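Local coordinates for Lmo2470 protein (Listeria monocytogenes EGD-e, PDB 5HL3) that is a calcium-binding leucine-rich-repeat internalin that interacts with host afadin and facilitates crossing of the basement membrane, at residues D16-D21 / D38-D43; A12-V17 / G22-M27. All blocks are in the same frame, centred on the assembly; numbering follows the deposited sequence. Where two conformers were deposited one is given.

Contact 1. Residues D16-D21 / D38-D43; sequences DVFPDD and DVIDQD. With CA (calcium ion), chain C.
D38 OD2 is gripped by two donors: the backbone N of S35 and water 1, which donates a hydrogen bond to D38 OD2 at 2.8 Å. The other carboxylate oxygen, D38 OD1, binds the calcium ion at 2.3 Å, and four waters at 2.4 to 2.5 Å are also bound to the metal. Water 1 is one of these, so it closes a small ring from calcium through water to the carboxylate, which would help to fix the carboxylate's rotation, together with the bond from S35 N. D38 OD1 is the one protein oxygen among the metal ligands found.

Beyond the metal site, the contact between 16-21 and 38-43 is apolar. I40, on the short strand 39-40, points at helix 14-17. Its chi1 of 57° places CG1 between the backbone N and the carbonyl carbon, and the extended chain carries I40 CD1 to V17 CG2 (4.3 Å) and obliquely to F18 CE2 (4.4 Å). V17 also backs the F18 ring, with V17 CG1 lying 3.5 Å above its plane, over the centre. L23 and M27 of helix 21-30 touch the phenyl ring too.

After F18 the chain bends through an inverse gamma turn centred on P19, with D20 N bonded to F18 O (2.8 Å). D20 OD2 then caps L23 N at the start of the next helix, while D41 is the N-cap of helix 42-46.

V17, F18 and I40 meet with no hydrogen bond across, so the two segments are held together by shape and the burial of hydrocarbon, without a polar link.

Contact 2. Residues A12-V17 / G22-M27; sequences APIIDV and GLAKDM
The N-terminal cap domain of internalins, a small helical unit related to the EF-hand, packs two of its helices here: the single turn 14-17 against the longer helix 21-30. The small A24 sits where the helices come closest, its CA 5.5 Å from I15 CA, consistent with close approach. Its CB points at the short helix and is met by two isoleucines. I15 CD1 comes to 3.6 Å from A24 CB, because CG1 lies anti to the backbone N (chi1 -168°) and chi2 of 60° folds the terminal methyl round to the long helix. I14 works with its other branch: I14 CG2, anti to the backbone N, sits 4.2 Å from A24 CB and also rests against the carbonyl oxygen A24 O.

One turn further along, I14 CG2 reaches CB of M27, a selenomethionine in this crystal, at 4.3 Å. The rest of that side chain leads away to L51 and F53 of strand 50-53, the first strand of the leucine-rich-repeat sheet. D26 ties the same helix to that region by hydrogen bonds, OD1 to T55 OG1 and OD2 to E54 N.

No hydrogen bond spans the two helices; the side chains that meet are aliphatic, with A24 O as the one polar atom touched. The short helix instead holds its own start together: P13, at its N-cap, offers one carbonyl oxygen, P13 O, to both D16 N (3.0 Å) and V17 N (3.2 Å).

Overall arrangement
Contacts 1 and 2 share D16 and V17, and their centres are about 5 Å apart, so helix 14-17 is packed by both. Strands 12-13 and 39-40 pair antiparallel, with I14 N to D38 O and I40 N to A12 O each 2.9 Å and probably hydrogen-bonded. I14 links the two contacts directly: I14 CG1 packs on I40 CG2 at 3.7 Å, while its other branch faces helix 21-30. F18 O, of the 16-21 segment, also packs on A24 CB at 3.5 Å. The calcium ion bound by D38 is about 9 Å from the side chain of I14, too far for I14 to be a ligand.

Contact 1. Residues D16-D21 / D38-D43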
# COMPACT_ATOMS: atom_id res chain seq x y z
N ASP A 16 34.24 -2.95 -24.77
CA ASP A 16 35.40 -2.47 -24.01
C ASP A 16 34.98 -1.44 -22.96
O ASP A 16 35.51 -1.43 -21.83
CB ASP A 16 36.46 -1.91 -24.94
CG ASP A 16 37.05 -2.98 -25.89
OD1 ASP A 16 37.06 -4.19 -25.56
OD2 ASP A 16 37.54 -2.55 -26.90
N VAL A 17 33.99 -0.60 -23.27
CA VAL A 17 33.48 0.38 -22.29
C VAL A 17 32.71 -0.32 -21.17
O VAL A 17 32.84 0.04 -20.01
CB VAL A 17 32.54 1.39 -23.00
CG1 VAL A 17 32.01 2.41 -21.99
CG2 VAL A 17 33.25 2.10 -24.16
N PHE A 18 31.96 -1.35 -21.54
CA PHE A 18 31.07 -2.07 -20.61
C PHE A 18 31.45 -3.56 -20.66
O PHE A 18 30.78 -4.35 -21.32
CB PHE A 18 29.63 -1.87 -21.07
CG PHE A 18 29.22 -0.43 -21.18
CD1 PHE A 18 29.03 0.37 -20.05
CD2 PHE A 18 28.98 0.14 -22.41
CE1 PHE A 18 28.62 1.70 -20.17
CE2 PHE A 18 28.55 1.47 -22.54
CZ PHE A 18 28.36 2.24 -21.41
N PRO A 19 32.50 -3.96 -19.95
CA PRO A 19 33.08 -5.31 -20.09
C PRO A 19 32.31 -6.38 -19.30
O PRO A 19 32.81 -6.97 -18.35
CB PRO A 19 34.52 -5.12 -19.61
CG PRO A 19 34.40 -4.05 -18.60
CD PRO A 19 33.38 -3.10 -19.14
N ASP A 20 31.11 -6.64 -19.76
CA ASP A 20 30.22 -7.65 -19.19
C ASP A 20 29.25 -8.01 -20.28
O ASP A 20 28.67 -7.11 -20.91
CB ASP A 20 29.48 -7.13 -17.97
CG ASP A 20 28.48 -8.14 -17.44
OD1 ASP A 20 28.92 -9.12 -16.79
OD2 ASP A 20 27.25 -7.99 -17.70
N ASP A 21 29.03 -9.28 -20.52
CA ASP A 21 28.22 -9.68 -21.68
C ASP A 21 26.80 -9.12 -21.62
O ASP A 21 26.33 -8.54 -22.60
CB ASP A 21 28.22 -11.20 -21.85
CG ASP A 21 29.61 -11.75 -22.30
OD1 ASP A 21 30.48 -10.99 -22.77
OD2 ASP A 21 29.81 -12.96 -22.19
N ASP A 38 30.47 -2.81 -31.87
CA ASP A 38 30.41 -1.50 -32.51
C ASP A 38 31.09 -0.42 -31.67
O ASP A 38 30.99 -0.39 -30.43
CB ASP A 38 28.97 -1.07 -32.78
CG ASP A 38 28.30 -1.84 -33.93
OD1 ASP A 38 28.98 -2.27 -34.85
OD2 ASP A 38 27.05 -1.96 -33.89
N VAL A 39 31.78 0.48 -32.38
CA VAL A 39 32.51 1.59 -31.76
C VAL A 39 31.56 2.75 -31.49
O VAL A 39 30.80 3.16 -32.37
CB VAL A 39 33.67 2.03 -32.67
CG1 VAL A 39 34.32 3.30 -32.15
CG2 VAL A 39 34.68 0.89 -32.77
N ILE A 40 31.61 3.24 -30.26
CA ILE A 40 30.81 4.39 -29.84
C ILE A 40 31.70 5.54 -29.40
O ILE A 40 32.84 5.35 -29.00
CB ILE A 40 29.83 4.04 -28.70
CG1 ILE A 40 30.55 3.45 -27.48
CG2 ILE A 40 28.72 3.15 -29.23
CD1 ILE A 40 29.72 3.50 -26.21
N ASP A 41 31.14 6.75 -29.49
CA ASP A 41 31.84 7.95 -29.02
C ASP A 41 30.95 8.71 -28.05
O ASP A 41 29.84 8.30 -27.75
CB ASP A 41 32.33 8.80 -30.20
CG ASP A 41 31.23 9.30 -31.10
OD1 ASP A 41 30.05 9.39 -30.69
OD2 ASP A 41 31.55 9.66 -32.28
N GLN A 42 31.44 9.82 -27.53
CA GLN A 42 30.69 10.56 -26.52
C GLN A 42 29.36 11.08 -27.08
O GLN A 42 28.35 11.12 -26.36
CB GLN A 42 31.53 11.69 -25.91
CG GLN A 42 30.88 12.35 -24.71
CD GLN A 42 30.64 11.38 -23.56
OE1 GLN A 42 31.56 10.66 -23.17
NE2 GLN A 42 29.45 11.38 -23.00
N ASP A 43 29.32 11.44 -28.36
CA ASP A 43 28.06 11.88 -28.98
C ASP A 43 27.01 10.77 -28.91
O ASP A 43 25.82 11.05 -28.71
CB ASP A 43 28.25 12.28 -30.44
CG ASP A 43 28.66 13.75 -30.64
OD1 ASP A 43 28.99 14.47 -29.67
OD2 ASP A 43 28.61 14.21 -31.81
CA CA C . 28.84 -3.04 -37.06
O HOH W 1 26.39 -2.57 -36.55
O HOH W 2 30.12 -4.75 -36.06
O HOH W 3 28.36 -0.81 -37.61
O HOH W 4 27.64 -3.23 -39.13

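Contact 2. Residues A12-V17 / G22-M27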
# COMPACT_ATOMS: atom_id res chain seq x y z
N ALA A 12 35.47 3.89 -28.54
CA ALA A 12 35.80 2.50 -28.18
C ALA A 12 34.65 1.57 -28.48
O ALA A 12 33.49 2.00 -28.41
CB ALA A 12 36.14 2.40 -26.68
N PRO A 13 34.94 0.28 -28.74
CA PRO A 13 33.85 -0.71 -28.82
C PRO A 13 33.03 -0.75 -27.53
O PRO A 13 33.57 -0.61 -26.44
CB PRO A 13 34.61 -2.04 -29.02
CG PRO A 13 35.87 -1.62 -29.72
CD PRO A 13 36.26 -0.34 -29.04
N ILE A 14 31.73 -0.95 -27.70
CA ILE A 14 30.81 -1.04 -26.54
C ILE A 14 31.31 -2.06 -25.51
O ILE A 14 31.29 -1.81 -24.29
CB ILE A 14 29.37 -1.39 -27.05
CG1 ILE A 14 28.75 -0.20 -27.76
CG2 ILE A 14 28.46 -1.83 -25.89
CD1 ILE A 14 27.49 -0.52 -28.52
N ILE A 15 31.77 -3.21 -25.99
CA ILE A 15 32.22 -4.29 -25.10
C ILE A 15 33.46 -3.91 -24.29
O ILE A 15 33.70 -4.51 -23.25
CB ILE A 15 32.41 -5.59 -25.91
CG1 ILE A 15 32.60 -6.83 -25.01
CG2 ILE A 15 33.55 -5.47 -26.92
CD1 ILE A 15 31.48 -7.14 -24.06
N ASP A 16 34.24 -2.95 -24.77
CA ASP A 16 35.40 -2.47 -24.01
C ASP A 16 34.98 -1.44 -22.96
O ASP A 16 35.51 -1.43 -21.83
CB ASP A 16 36.46 -1.91 -24.94
CG ASP A 16 37.05 -2.98 -25.89
OD1 ASP A 16 37.06 -4.19 -25.56
OD2 ASP A 16 37.54 -2.55 -26.90
N VAL A 17 33.99 -0.60 -23.27
CA VAL A 17 33.48 0.38 -22.29
C VAL A 17 32.71 -0.32 -21.17
O VAL A 17 32.84 0.04 -20.01
CB VAL A 17 32.54 1.39 -23.00
CG1 VAL A 17 32.01 2.41 -21.99
CG2 VAL A 17 33.25 2.10 -24.16
N GLY A 22 26.12 -9.26 -20.48
CA GLY A 22 24.77 -8.80 -20.37
C GLY A 22 24.66 -7.30 -20.40
O GLY A 22 23.76 -6.75 -21.04
N LEU A 23 25.55 -6.60 -19.70
CA LEU A 23 25.50 -5.16 -19.71
C LEU A 23 25.77 -4.62 -21.11
O LEU A 23 25.10 -3.69 -21.56
CB LEU A 23 26.50 -4.55 -18.72
CG LEU A 23 26.38 -3.04 -18.53
CD1 LEU A 23 25.06 -2.72 -17.85
CD2 LEU A 23 27.55 -2.48 -17.73
N ALA A 24 26.75 -5.18 -21.79
CA ALA A 24 27.07 -4.71 -23.14
C ALA A 24 25.93 -4.93 -24.11
O ALA A 24 25.64 -4.09 -24.94
CB ALA A 24 28.35 -5.34 -23.64
N LYS A 25 25.27 -6.08 -24.00
CA LYS A 25 24.09 -6.38 -24.83
C LYS A 25 23.01 -5.32 -24.61
O LYS A 25 22.47 -4.76 -25.57
CB LYS A 25 23.57 -7.78 -24.50
CG LYS A 25 22.20 -8.14 -25.06
CD LYS A 25 21.86 -9.62 -24.91
CE LYS A 25 20.39 -9.92 -25.25
NZ LYS A 25 19.42 -9.41 -24.21
N ASP A 26 22.70 -5.04 -23.34
CA ASP A 26 21.67 -4.05 -23.03
C ASP A 26 22.11 -2.65 -23.45
O ASP A 26 21.30 -1.88 -23.96
CB ASP A 26 21.30 -4.08 -21.55
CG ASP A 26 20.50 -5.32 -21.18
OD1 ASP A 26 20.24 -6.19 -22.07
OD2 ASP A 26 20.15 -5.42 -19.98
N MSE A 27 23.39 -2.34 -23.32
CA MSE A 27 23.87 -1.02 -23.77
C MSE A 27 23.80 -0.89 -25.28
O MSE A 27 23.46 0.17 -25.77
CB MSE A 27 25.27 -0.74 -23.22
CG MSE A 27 25.26 -0.41 -21.73
SE MSE A 27 24.07 1.10 -21.23
CE MSE A 27 24.57 2.35 -22.65